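Local structure of enoyl-CoA hydratase subunit II (Geobacillus kaustophilus, 2EJ5) at the interface of chains A and B. The protein hydrates the double bond of enoyl-CoA thioesters, probably in phenylacetic acid breakdown, with a crotonase-like fold. Sequence-based numbering; all coordinates share one arbitrary frame. Chains: chain A/B, Enoyl-CoA hydratase subunit II.

The interface of chains A and B. Residues chain A 219, 223; chain B 87-88, 91, 141, 144-145.
A:Phe219 lies flat on the imidazole of B:His91, and this pair forms the apolar centre of the patch. The two planes differ by 5° and their centroids are 3.9 Å apart, which establishes a parallel, slightly offset stack. In both residues CG is anti to the backbone N (chi1 -174° for A:Phe219), and the side chains pass antiparallel to each other, a geometry that brings the rings face to face. The opposite face of the phenyl carries A:Leu223 of the same helix, placed toward the rim, so the ring is held between its own chain and the partner.

Its edge meets B:Tyr144. A:Phe219 CD1 lies over the face of that tyrosine near its rim, 3.6 Å from B:Tyr144 CD2, with the planes turned by 70°, an edge-to-face contact. B:Tyr145 OH approaches the CE1–CZ rim obliquely from the B:His91 side, 3.3 Å from both A:Phe219 CE1 and CZ. That same hydroxyl lies in the imidazole plane at the edge of B:His91, and so touches both members of the stack. With 118 Å² hidden, A:Phe219 accounts for over half of the surface hidden in this patch. The backbone carbonyl O of B:Met87 is 4.0 Å from A:Phe219 CE2.

Farther out the contacts thin. A:Leu223 sends its two methyls apart: CD1 reaches CG of B:Lys88 at 4.0 Å, while CD2 faces the backbone of B:Gly141. The polar rim holds the lysine NZ, beyond an extended apolar stem, and B:Tyr144 OH, 3.9 Å from A:Phe219 N.

In the fold, the first turns of helix 219-235 of chain A enter a groove between helices 75-92 and 142-150 of chain B, within a trimeric deposited assembly that agrees with trimer-based crotonase-family architecture.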
# COMPACT_ATOMS: atom_id res chain seq x y z
N PHE A 219 9.25 -10.30 7.84
CA PHE A 219 9.79 -9.39 8.86
C PHE A 219 11.11 -9.86 9.50
O PHE A 219 12.07 -9.10 9.59
CB PHE A 219 8.77 -9.16 9.96
CG PHE A 219 9.20 -8.13 10.96
CD1 PHE A 219 9.31 -6.79 10.59
CD2 PHE A 219 9.49 -8.49 12.26
CE1 PHE A 219 9.71 -5.84 11.48
CE2 PHE A 219 9.89 -7.55 13.17
CZ PHE A 219 10.00 -6.22 12.79
N LEU A 223 14.90 -7.91 9.05
CA LEU A 223 15.80 -7.35 10.07
C LEU A 223 17.26 -7.83 9.91
O LEU A 223 18.19 -7.10 10.22
CB LEU A 223 15.33 -7.70 11.50
CG LEU A 223 13.93 -7.21 11.90
CD1 LEU A 223 13.52 -7.54 13.35
CD2 LEU A 223 13.90 -5.70 11.69
N MET B 87 12.23 -5.04 18.64
CA MET B 87 11.28 -4.96 17.53
C MET B 87 10.54 -6.25 17.31
O MET B 87 9.36 -6.23 16.94
CB MET B 87 11.96 -4.42 16.23
CG MET B 87 12.67 -3.02 16.43
SD MET B 87 11.71 -1.66 17.16
CE MET B 87 10.41 -1.51 15.94
N LYS B 88 11.16 -7.40 17.59
CA LYS B 88 10.44 -8.68 17.49
C LYS B 88 9.42 -8.81 18.60
O LYS B 88 8.31 -9.31 18.36
CB LYS B 88 11.38 -9.90 17.55
CG LYS B 88 12.35 -9.95 16.38
CD LYS B 88 13.15 -11.21 16.42
CE LYS B 88 13.79 -11.41 15.09
NZ LYS B 88 14.95 -12.37 15.20
N HIS B 91 6.60 -6.63 17.58
CA HIS B 91 5.94 -7.14 16.38
C HIS B 91 5.06 -8.34 16.72
O HIS B 91 4.02 -8.53 16.12
CB HIS B 91 7.02 -7.45 15.32
CG HIS B 91 6.49 -7.94 14.01
ND1 HIS B 91 6.16 -9.25 13.79
CD2 HIS B 91 6.18 -7.28 12.87
CE1 HIS B 91 5.70 -9.40 12.56
NE2 HIS B 91 5.70 -8.22 11.98
N GLY B 141 13.58 -1.72 11.53
CA GLY B 141 12.32 -2.10 10.89
C GLY B 141 11.69 -1.02 10.03
O GLY B 141 10.67 -1.28 9.40
N TYR B 144 10.47 -1.61 6.53
CA TYR B 144 9.47 -2.66 6.43
C TYR B 144 8.12 -2.01 6.70
O TYR B 144 7.14 -2.25 5.98
CB TYR B 144 9.74 -3.79 7.45
CG TYR B 144 8.81 -4.98 7.25
CD1 TYR B 144 9.12 -6.00 6.32
CD2 TYR B 144 7.60 -5.06 7.96
CE1 TYR B 144 8.25 -7.10 6.13
CE2 TYR B 144 6.72 -6.15 7.77
CZ TYR B 144 7.05 -7.15 6.86
OH TYR B 144 6.15 -8.21 6.68
N TYR B 145 8.06 -1.18 7.75
CA TYR B 145 6.79 -0.53 8.10
C TYR B 145 6.35 0.58 7.18
O TYR B 145 5.16 0.72 6.87
CB TYR B 145 6.87 0.02 9.52
CG TYR B 145 7.00 -1.12 10.52
CD1 TYR B 145 5.96 -2.01 10.70
CD2 TYR B 145 8.18 -1.32 11.24
CE1 TYR B 145 6.09 -3.10 11.60
CE2 TYR B 145 8.32 -2.41 12.12
CZ TYR B 145 7.26 -3.27 12.31
OH TYR B 145 7.37 -4.35 13.20